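Long-range contacts in rifamycin polyketide synthase (Amycolatopsis mediterranei, PDB 4LN9), which probably dehydrates the beta-hydroxyacyl polyketide intermediate in the terminal module of the rifamycin synthase: residues A229-L239 / L270-L280; A164-P172 / W205-F216. All blocks are in the same frame, centred on the assembly; numbering follows the deposited sequence.

Contact 1: residues A229-L239 / L270-L280; sequences AGRFGIHPALL and LRLHAAGASVL
Leu-238, in the first turn of helix 236-251, drives its side chain into the chain from Ala-277 to Leu-280, where the loop enters strand 279-285. Its CB leads toward that loop, and with CG anti to the backbone N (chi1 -162°) the branch point reaches Leu-280, CG lying 3.7 Å from CD1 of that residue. Beyond CG the two methyls part: CD1 meets the Ser-278 O at 3.5 Å, while CD2 sits 3.3 Å from the Ala-277 O and also touches the Ala-277 methyl. Ahead of the helix, Gly-276 N donates to Gly-233 O over 2.8 Å in a nearly straight bond (166°). Leu-272 presses CD2 tightly on Gly-233 CA, at 3.4 Å, and turns CD1 to Ile-234 CB. One water bridges Ala-229 O, His-235 N and Ala-277 O; a second joins Gly-233 O, Ala-274 O and Ala-277 N. His-235 is the N-cap residue, its ND1 accepting in the ring plane from Ala-237 N. The helix start, in the second half of the double hotdog fold, is thus seated on the connection between strands 263-272 and 279-285, with Glu-85 of helix 80-93 taking the N-H groups of Gly-233 and Ile-234, and Leu-238 resting on Ile-219 of strand 214-220.

Contact 2: residues A164-P172 / W205-F216; sequences AFDFAAWPP and WRRGSGNTTETF
This is an aromatic and proline contact in which the loop 164-172 packs on a beta hairpin of the second half of the double hotdog fold. The loop follows strand 146-154 and leads to strand 176-178; the hairpin pairs strands 201-207 and 214-220, with Trp-205 and Phe-216 joined by two backbone hydrogen bonds. Phe-165, Trp-170, Trp-205 and Phe-216 form the aromatic cluster, and two consecutive prolines are fitted into it. Pro-171, preceded by a cis peptide bond, lays its CB over a face of Trp-205 in a CH-pi contact, 3.6 Å from the centroid of the five-membered ring, and its CG follows at 3.4 Å from Trp-205 CZ2. The two indoles meet obliquely, Trp-170 CZ2 lying 3.8 Å from Trp-205 CZ3 with the planes at 74°. Trp-170 also brings CH2 up to Phe-216 CB, while its NE1 hydrogen-bonds to Glu-218 OE2 and its ring receives Arg-281 in a cation-pi contact. Phe-165, whose CG stands anti to the backbone N (chi1 -178°), extends toward the hairpin, where its CZ meets Phe-216 CE1 at 3.3 Å. Within the loop, Phe-165 CD2 lies over the centre of the Phe-167 ring. Arg-207, its chain bent at chi2 and chi3, brings its guanidinium to the loop: NH2 comes 3.4 Å from Pro-172 CB and makes a hydrogen bond to Pro-173 O, which holds the guanidinium beside the loop. Neighbouring Glu-214 gives its OE2 to a salt bridge with Arg-283 of strand 279-285. At Phe-216 itself, Pro-172 CG stands 3.4 Å from the ring centroid and 4° off the ring normal, a CH-pi contact squarely over the face.

In the fold
Both contacts belong to the second hotdog, and they follow one another along the chain, contact 2 closing before contact 1 opens. Their centres are about 21 Å apart and their nearest atoms about 6 Å, with no touch; the tie between them is the sheet, where strand 214-220, whose first residues belong to contact 2, runs beside strand 279-285, which starts in contact 1. Contact 1 is nearer the middle of the chain, about 8 Å from its centre against about 22 Å for contact 2. The His-Pro-Ala-Leu-Leu sequence at the head of helix 236-251 begins the conserved motif that, in related dehydratases, carries the catalytic aspartate, so contact 1 probably adjoins the active site and contact 2 lies farther out.

Contact 1: residues A229-L239 / L270-L280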
loop_
_atom_site.group_PDB
_atom_site.type_symbol
_atom_site.label_atom_id
_atom_site.label_comp_id
_atom_site.label_asym_id
_atom_site.label_seq_id
_atom_site.Cartn_x
_atom_site.Cartn_y
_atom_site.Cartn_z
ATOM N N ALA A 229 15.013 14.395 -15.363
ATOM C CA ALA A 229 13.921 15.110 -16.023
ATOM C C ALA A 229 13.110 14.199 -16.941
ATOM O O ALA A 229 11.881 14.281 -16.990
ATOM C CB ALA A 229 14.465 16.300 -16.803
ATOM N N GLY A 230 13.805 13.329 -17.664
ATOM C CA GLY A 230 13.154 12.459 -18.634
ATOM C C GLY A 230 12.245 11.424 -17.992
ATOM O O GLY A 230 11.368 10.870 -18.655
ATOM N N ARG A 231 12.459 11.141 -16.708
ATOM C CA ARG A 231 11.660 10.126 -16.013
ATOM C C ARG A 231 10.445 10.701 -15.275
ATOM O O ARG A 231 9.627 9.950 -14.743
ATOM C CB ARG A 231 12.517 9.311 -15.035
ATOM C CG ARG A 231 13.786 8.711 -15.619
ATOM C CD ARG A 231 14.517 7.876 -14.573
ATOM N NE ARG A 231 13.666 6.821 -14.024
ATOM C CZ ARG A 231 13.614 6.486 -12.737
ATOM N NH1 ARG A 231 14.363 7.129 -11.851
ATOM N NH2 ARG A 231 12.823 5.499 -12.338
ATOM N N PHE A 232 10.396 12.026 -15.150
ATOM C CA PHE A 232 9.276 12.704 -14.493
ATOM C C PHE A 232 8.127 12.959 -15.465
ATOM O O PHE A 232 8.335 13.031 -16.676
ATOM C CB PHE A 232 9.732 14.034 -13.891
ATOM C CG PHE A 232 10.469 13.892 -12.593
ATOM C CD1 PHE A 232 9.795 13.558 -11.431
ATOM C CD2 PHE A 232 11.820 14.187 -12.514
ATOM C CE1 PHE A 232 10.464 13.462 -10.226
ATOM C CE2 PHE A 232 12.492 14.115 -11.308
ATOM C CZ PHE A 232 11.815 13.742 -10.164
ATOM N N GLY A 233 6.935 13.188 -14.924
ATOM C CA GLY A 233 5.899 13.905 -15.654
ATOM C C GLY A 233 6.378 15.295 -16.026
ATOM O O GLY A 233 6.578 15.603 -17.202
ATOM N N ILE A 234 6.686 16.089 -15.006
ATOM C CA ILE A 234 7.539 17.258 -15.176
ATOM C C ILE A 234 8.475 17.404 -13.974
ATOM O O ILE A 234 8.059 17.202 -12.833
ATOM C CB ILE A 234 6.700 18.543 -15.343
ATOM C CG1 ILE A 234 7.594 19.735 -15.691
ATOM C CG2 ILE A 234 5.883 18.818 -14.089
ATOM C CD1 ILE A 234 6.835 20.946 -16.185
ATOM N N HIS A 235 9.767 17.575 -14.240
ATOM C CA HIS A 235 10.736 17.715 -13.155
ATOM C C HIS A 235 10.377 18.873 -12.256
ATOM O O HIS A 235 10.039 19.955 -12.745
ATOM C CB HIS A 235 12.157 17.864 -13.703
ATOM C CG HIS A 235 13.233 17.780 -12.642
ATOM N ND1 HIS A 235 13.265 18.608 -11.583
ATOM C CD2 HIS A 235 14.337 16.939 -12.517
ATOM C CE1 HIS A 235 14.322 18.304 -10.807
ATOM N NE2 HIS A 235 14.994 17.301 -11.395
ATOM N N PRO A 236 10.222 18.600 -10.949
ATOM C CA PRO A 236 9.757 19.642 -10.038
ATOM C C PRO A 236 10.598 20.915 -10.117
ATOM O O PRO A 236 10.089 22.002 -9.851
ATOM C CB PRO A 236 9.902 18.989 -8.663
ATOM C CG PRO A 236 9.701 17.537 -8.930
ATOM C CD PRO A 236 10.276 17.278 -10.298
ATOM N N ALA A 237 11.872 20.782 -10.472
ATOM C CA ALA A 237 12.736 21.950 -10.621
ATOM C C ALA A 237 12.406 22.754 -11.879
ATOM O O ALA A 237 12.444 23.985 -11.861
ATOM C CB ALA A 237 14.204 21.543 -10.608
ATOM N N LEU A 238 12.008 22.063 -12.944
ATOM C CA LEU A 238 11.544 22.734 -14.158
ATOM C C LEU A 238 10.261 23.531 -13.914
ATOM O O LEU A 238 10.186 24.714 -14.249
ATOM C CB LEU A 238 11.349 21.735 -15.302
ATOM C CG LEU A 238 11.287 22.311 -16.721
ATOM C CD1 LEU A 238 12.582 23.028 -17.072
ATOM C CD2 LEU A 238 10.984 21.219 -17.736
ATOM N N LEU A 239 9.299 22.918 -13.231
ATOM C CA LEU A 239 8.054 23.602 -12.906
ATOM C C LEU A 239 8.271 24.723 -11.892
ATOM O O LEU A 239 7.713 25.811 -12.033
ATOM C CB LEU A 239 6.995 22.619 -12.403
ATOM C CG LEU A 239 5.598 23.211 -12.191
ATOM C CD1 LEU A 239 5.111 23.893 -13.460
ATOM C CD2 LEU A 239 4.616 22.140 -11.740
ATOM N N LEU A 270 -4.375 22.366 -12.718
ATOM C CA LEU A 270 -3.089 22.002 -13.292
ATOM C C LEU A 270 -3.157 20.781 -14.205
ATOM O O LEU A 270 -3.667 19.724 -13.822
ATOM C CB LEU A 270 -2.018 21.813 -12.219
ATOM C CG LEU A 270 -0.680 21.557 -12.915
ATOM C CD1 LEU A 270 0.357 22.641 -12.641
ATOM C CD2 LEU A 270 -0.124 20.163 -12.644
ATOM N N ARG A 271 -2.666 20.952 -15.429
ATOM C CA ARG A 271 -2.629 19.875 -16.411
ATOM C C ARG A 271 -1.219 19.700 -16.948
ATOM O O ARG A 271 -0.611 20.654 -17.434
ATOM C CB ARG A 271 -3.558 20.193 -17.578
ATOM C CG ARG A 271 -5.022 19.928 -17.296
ATOM C CD ARG A 271 -5.870 20.394 -18.465
ATOM N NE ARG A 271 -7.289 20.373 -18.136
ATOM C CZ ARG A 271 -7.906 21.318 -17.433
ATOM N NH1 ARG A 271 -7.240 22.394 -17.034
ATOM N NH2 ARG A 271 -9.196 21.199 -17.150
ATOM N N LEU A 272 -0.776 18.452 -17.021
ATOM C CA LEU A 272 0.468 18.130 -17.694
ATOM C C LEU A 272 0.178 17.501 -19.049
ATOM O O LEU A 272 -0.614 16.564 -19.146
ATOM C CB LEU A 272 1.296 17.172 -16.842
ATOM C CG LEU A 272 2.576 16.682 -17.514
ATOM C CD1 LEU A 272 3.658 17.747 -17.425
ATOM C CD2 LEU A 272 3.044 15.375 -16.891
ATOM N N HIS A 273 0.695 18.115 -20.108
ATOM C CA HIS A 273 0.252 17.776 -21.454
ATOM C C HIS A 273 1.251 16.911 -22.156
ATOM O O HIS A 273 0.888 16.080 -22.987
ATOM C CB HIS A 273 -0.018 19.034 -22.269
ATOM C CG HIS A 273 -1.084 19.921 -21.680
ATOM N ND1 HIS A 273 -2.396 19.654 -21.803
ATOM C CD2 HIS A 273 -0.986 21.044 -20.864
ATOM C CE1 HIS A 273 -3.105 20.582 -21.134
ATOM N NE2 HIS A 273 -2.240 21.456 -20.597
ATOM N N ALA A 274 2.529 17.137 -21.870
ATOM C CA ALA A 274 3.599 16.366 -22.491
ATOM C C ALA A 274 4.675 16.065 -21.455
ATOM O O ALA A 274 5.106 16.960 -20.729
ATOM C CB ALA A 274 4.192 17.138 -23.664
ATOM N N ALA A 275 5.071 14.799 -21.350
ATOM C CA ALA A 275 5.887 14.345 -20.223
ATOM C C ALA A 275 7.388 14.472 -20.483
ATOM O O ALA A 275 7.855 14.268 -21.604
ATOM C CB ALA A 275 5.528 12.916 -19.846
ATOM N N GLY A 276 8.142 14.758 -19.426
ATOM C CA GLY A 276 9.580 14.516 -19.420
ATOM C C GLY A 276 10.385 15.607 -20.104
ATOM O O GLY A 276 11.517 15.372 -20.525
ATOM N N ALA A 277 9.842 16.822 -20.139
ATOM C CA ALA A 277 10.528 17.961 -20.759
ATOM C C ALA A 277 11.727 18.425 -19.930
ATOM O O ALA A 277 11.764 18.213 -18.718
ATOM C CB ALA A 277 9.553 19.110 -20.972
ATOM N N SER A 278 12.666 19.129 -20.560
ATOM C CA SER A 278 13.791 19.710 -19.823
ATOM C C SER A 278 14.057 21.177 -20.157
ATOM O O SER A 278 14.834 21.844 -19.476
ATOM C CB SER A 278 15.064 18.880 -20.006
ATOM O OG SER A 278 15.330 18.644 -21.378
ATOM N N VAL A 279 13.343 21.699 -21.146
ATOM C CA VAL A 279 13.516 23.085 -21.567
ATOM C C VAL A 279 12.146 23.654 -21.929
ATOM O O VAL A 279 11.315 22.940 -22.487
ATOM C CB VAL A 279 14.433 23.162 -22.803
ATOM C CG1 VAL A 279 15.835 22.684 -22.453
ATOM C CG2 VAL A 279 13.854 22.331 -23.940
ATOM N N LEU A 280 11.827 24.840 -21.417
ATOM C CA LEU A 280 10.494 25.405 -21.629
ATOM C C LEU A 280 10.575 26.850 -22.105
ATOM O O LEU A 280 11.488 27.580 -21.724
ATOM C CB LEU A 280 9.670 25.345 -20.342
ATOM C CG LEU A 280 9.326 23.989 -19.721
ATOM C CD1 LEU A 280 8.560 24.217 -18.422
ATOM C CD2 LEU A 280 8.520 23.124 -20.680
HETATM O O HOH W 1 10.524 16.676 -16.852
HETATM O O HOH W 2 7.279 17.626 -18.971
#

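Contact 2: residues A164-P172 / W205-F216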
loop_
_atom_site.group_PDB
_atom_site.type_symbol
_atom_site.label_atom_id
_atom_site.label_comp_id
_atom_site.label_asym_id
_atom_site.label_seq_id
_atom_site.Cartn_x
_atom_site.Cartn_y
_atom_site.Cartn_z
ATOM N N ALA A 164 -2.419 28.432 -26.139
ATOM C CA ALA A 164 -3.253 29.561 -26.532
ATOM C C ALA A 164 -2.397 30.753 -26.954
ATOM O O ALA A 164 -2.634 31.363 -27.997
ATOM C CB ALA A 164 -4.197 29.949 -25.403
ATOM N N PHE A 165 -1.347 31.013 -26.183
ATOM C CA PHE A 165 -0.445 32.129 -26.446
ATOM C C PHE A 165 0.466 31.827 -27.635
ATOM O O PHE A 165 0.801 30.671 -27.893
ATOM C CB PHE A 165 0.393 32.422 -25.198
ATOM C CG PHE A 165 1.323 33.591 -25.349
ATOM C CD1 PHE A 165 0.854 34.890 -25.219
ATOM C CD2 PHE A 165 2.655 33.396 -25.680
ATOM C CE1 PHE A 165 1.701 35.969 -25.387
ATOM C CE2 PHE A 165 3.509 34.472 -25.847
ATOM C CZ PHE A 165 3.032 35.761 -25.697
ATOM N N ASP A 166 0.825 32.865 -28.383
ATOM C CA ASP A 166 1.692 32.714 -29.547
ATOM C C ASP A 166 3.163 32.624 -29.146
ATOM O O ASP A 166 3.882 33.624 -29.164
ATOM C CB ASP A 166 1.486 33.880 -30.513
ATOM C CG ASP A 166 2.182 33.668 -31.840
ATOM O OD1 ASP A 166 2.745 32.572 -32.050
ATOM O OD2 ASP A 166 2.146 34.588 -32.683
ATOM N N PHE A 167 3.619 31.415 -28.837
ATOM C CA PHE A 167 4.989 31.212 -28.377
ATOM C C PHE A 167 5.972 31.218 -29.547
ATOM O O PHE A 167 7.187 31.274 -29.349
ATOM C CB PHE A 167 5.103 29.905 -27.583
ATOM C CG PHE A 167 4.597 30.005 -26.168
ATOM C CD1 PHE A 167 5.395 30.538 -25.168
ATOM C CD2 PHE A 167 3.330 29.549 -25.835
ATOM C CE1 PHE A 167 4.937 30.622 -23.865
ATOM C CE2 PHE A 167 2.873 29.615 -24.530
ATOM C CZ PHE A 167 3.670 30.170 -23.548
ATOM N N ALA A 168 5.436 31.213 -30.767
ATOM C CA ALA A 168 6.262 31.247 -31.976
ATOM C C ALA A 168 6.920 32.606 -32.215
ATOM O O ALA A 168 7.955 32.692 -32.875
ATOM C CB ALA A 168 5.447 30.829 -33.191
ATOM N N ALA A 169 6.263 33.672 -31.768
ATOM C CA ALA A 169 6.832 35.010 -31.882
ATOM C C ALA A 169 7.630 35.344 -30.628
ATOM O O ALA A 169 7.058 35.756 -29.619
ATOM C CB ALA A 169 5.725 36.037 -32.090
ATOM N N TRP A 170 8.923 35.042 -30.642
ATOM C CA TRP A 170 9.661 34.866 -29.395
ATOM C C TRP A 170 11.047 35.445 -29.482
ATOM O O TRP A 170 11.765 35.188 -30.446
ATOM C CB TRP A 170 9.733 33.386 -29.047
ATOM C CG TRP A 170 10.243 33.122 -27.656
ATOM C CD1 TRP A 170 11.548 32.843 -27.270
ATOM C CD2 TRP A 170 9.466 33.116 -26.409
ATOM N NE1 TRP A 170 11.629 32.684 -25.910
ATOM C CE2 TRP A 170 10.418 32.848 -25.335
ATOM C CE3 TRP A 170 8.137 33.349 -26.087
ATOM C CZ2 TRP A 170 10.024 32.766 -24.009
ATOM C CZ3 TRP A 170 7.756 33.282 -24.745
ATOM C CH2 TRP A 170 8.675 32.984 -23.735
ATOM N N PRO A 171 11.472 36.198 -28.450
ATOM C CA PRO A 171 10.682 36.696 -27.320
ATOM C C PRO A 171 9.515 37.549 -27.798
ATOM O O PRO A 171 9.540 38.048 -28.923
ATOM C CB PRO A 171 11.672 37.576 -26.541
ATOM C CG PRO A 171 13.024 37.289 -27.104
ATOM C CD PRO A 171 12.809 36.813 -28.509
ATOM N N PRO A 172 8.508 37.753 -26.935
ATOM C CA PRO A 172 7.325 38.455 -27.422
ATOM C C PRO A 172 7.597 39.933 -27.710
ATOM O O PRO A 172 8.399 40.559 -27.016
ATOM C CB PRO A 172 6.332 38.297 -26.268
ATOM C CG PRO A 172 6.722 37.006 -25.631
ATOM C CD PRO A 172 8.232 36.980 -25.707
ATOM N N TRP A 205 11.718 38.141 -19.775
ATOM C CA TRP A 205 11.226 39.408 -20.317
ATOM C C TRP A 205 9.968 39.806 -19.617
ATOM O O TRP A 205 9.181 38.951 -19.210
ATOM C CB TRP A 205 10.953 39.298 -21.813
ATOM C CG TRP A 205 12.131 38.822 -22.622
ATOM C CD1 TRP A 205 12.962 39.579 -23.444
ATOM C CD2 TRP A 205 12.551 37.435 -22.830
ATOM N NE1 TRP A 205 13.884 38.780 -24.069
ATOM C CE2 TRP A 205 13.696 37.482 -23.738
ATOM C CE3 TRP A 205 12.121 36.206 -22.351
ATOM C CZ2 TRP A 205 14.363 36.336 -24.134
ATOM C CZ3 TRP A 205 12.808 35.058 -22.750
ATOM C CH2 TRP A 205 13.884 35.122 -23.641
ATOM N N ARG A 206 9.694 41.105 -19.596
ATOM C CA ARG A 206 8.512 41.618 -18.921
ATOM C C ARG A 206 7.715 42.536 -19.840
ATOM O O ARG A 206 8.281 43.232 -20.683
ATOM C CB ARG A 206 8.905 42.361 -17.642
ATOM C CG ARG A 206 7.731 42.963 -16.885
ATOM C CD ARG A 206 8.197 43.953 -15.828
ATOM N NE ARG A 206 9.174 43.364 -14.917
ATOM C CZ ARG A 206 10.474 43.641 -14.934
ATOM N NH1 ARG A 206 10.960 44.495 -15.825
ATOM N NH2 ARG A 206 11.286 43.078 -14.049
ATOM N N ARG A 207 6.397 42.530 -19.666
ATOM C CA ARG A 207 5.493 43.291 -20.519
ATOM C C ARG A 207 4.274 43.680 -19.677
ATOM O O ARG A 207 3.854 42.911 -18.814
ATOM C CB ARG A 207 5.058 42.420 -21.701
ATOM C CG ARG A 207 4.327 43.154 -22.810
ATOM C CD ARG A 207 3.324 42.228 -23.483
ATOM N NE ARG A 207 3.803 41.751 -24.777
ATOM C CZ ARG A 207 3.253 40.751 -25.459
ATOM N NH1 ARG A 207 2.246 40.061 -24.938
ATOM N NH2 ARG A 207 3.701 40.450 -26.670
ATOM N N GLY A 208 3.852 44.940 -19.774
ATOM C CA GLY A 208 2.765 45.447 -18.929
ATOM C C GLY A 208 3.254 45.930 -17.574
ATOM O O GLY A 208 4.458 45.964 -17.325
ATOM N N SER A 209 2.330 46.318 -16.694
ATOM C CA SER A 209 2.719 46.976 -15.445
ATOM C C SER A 209 1.979 46.495 -14.191
ATOM O O SER A 209 2.610 46.180 -13.181
ATOM C CB SER A 209 2.642 48.499 -15.576
ATOM O OG SER A 209 3.434 49.133 -14.581
ATOM N N GLY A 210 0.652 46.577 -14.207
ATOM C CA GLY A 210 -0.138 46.349 -12.999
ATOM C C GLY A 210 -0.557 44.901 -12.826
ATOM O O GLY A 210 0.284 44.011 -12.686
ATOM N N ASN A 211 -1.867 44.672 -12.797
ATOM C CA ASN A 211 -2.414 43.319 -12.827
ATOM C C ASN A 211 -2.413 42.762 -14.247
ATOM O O ASN A 211 -2.863 41.643 -14.489
ATOM C CB ASN A 211 -3.833 43.307 -12.251
ATOM C CG ASN A 211 -4.316 41.908 -11.909
ATOM O OD1 ASN A 211 -5.234 41.384 -12.540
ATOM N ND2 ASN A 211 -3.710 41.305 -10.893
ATOM N N THR A 212 -1.871 43.543 -15.176
ATOM C CA THR A 212 -1.815 43.148 -16.575
ATOM C C THR A 212 -0.385 42.733 -16.933
ATOM O O THR A 212 -0.072 42.450 -18.090
ATOM C CB THR A 212 -2.294 44.297 -17.484
ATOM O OG1 THR A 212 -2.260 43.882 -18.855
ATOM C CG2 THR A 212 -1.416 45.526 -17.302
ATOM N N THR A 213 0.440 42.591 -15.897
ATOM C CA THR A 213 1.815 42.119 -16.028
ATOM C C THR A 213 1.883 40.714 -16.627
ATOM O O THR A 213 1.268 39.781 -16.110
ATOM C CB THR A 213 2.521 42.108 -14.656
ATOM O OG1 THR A 213 2.740 43.454 -14.215
ATOM C CG2 THR A 213 3.857 41.383 -14.745
ATOM N N GLU A 214 2.686 40.561 -17.677
ATOM C CA GLU A 214 3.100 39.243 -18.162
ATOM C C GLU A 214 4.594 39.051 -17.927
ATOM O O GLU A 214 5.392 39.938 -18.226
ATOM C CB GLU A 214 2.817 39.117 -19.661
ATOM C CG GLU A 214 1.367 39.328 -20.059
ATOM C CD GLU A 214 1.185 39.383 -21.564
ATOM O OE1 GLU A 214 1.515 40.427 -22.164
ATOM O OE2 GLU A 214 0.730 38.377 -22.149
ATOM N N THR A 215 4.973 37.864 -17.465
ATOM C CA THR A 215 6.379 37.477 -17.395
ATOM C C THR A 215 6.664 36.338 -18.370
ATOM O O THR A 215 5.996 35.305 -18.342
ATOM C CB THR A 215 6.763 37.023 -15.973
ATOM O OG1 THR A 215 6.512 38.086 -15.044
ATOM C CG2 THR A 215 8.233 36.635 -15.910
ATOM N N PHE A 216 7.647 36.541 -19.243
ATOM C CA PHE A 216 8.081 35.508 -20.177
ATOM C C PHE A 216 9.470 35.012 -19.788
ATOM O O PHE A 216 10.291 35.784 -19.295
ATOM C CB PHE A 216 8.104 36.068 -21.602
ATOM C CG PHE A 216 6.771 36.579 -22.070
ATOM C CD1 PHE A 216 5.753 35.697 -22.390
ATOM C CD2 PHE A 216 6.501 37.939 -22.088
ATOM C CE1 PHE A 216 4.512 36.159 -22.783
ATOM C CE2 PHE A 216 5.269 38.410 -22.505
ATOM C CZ PHE A 216 4.265 37.517 -22.829
#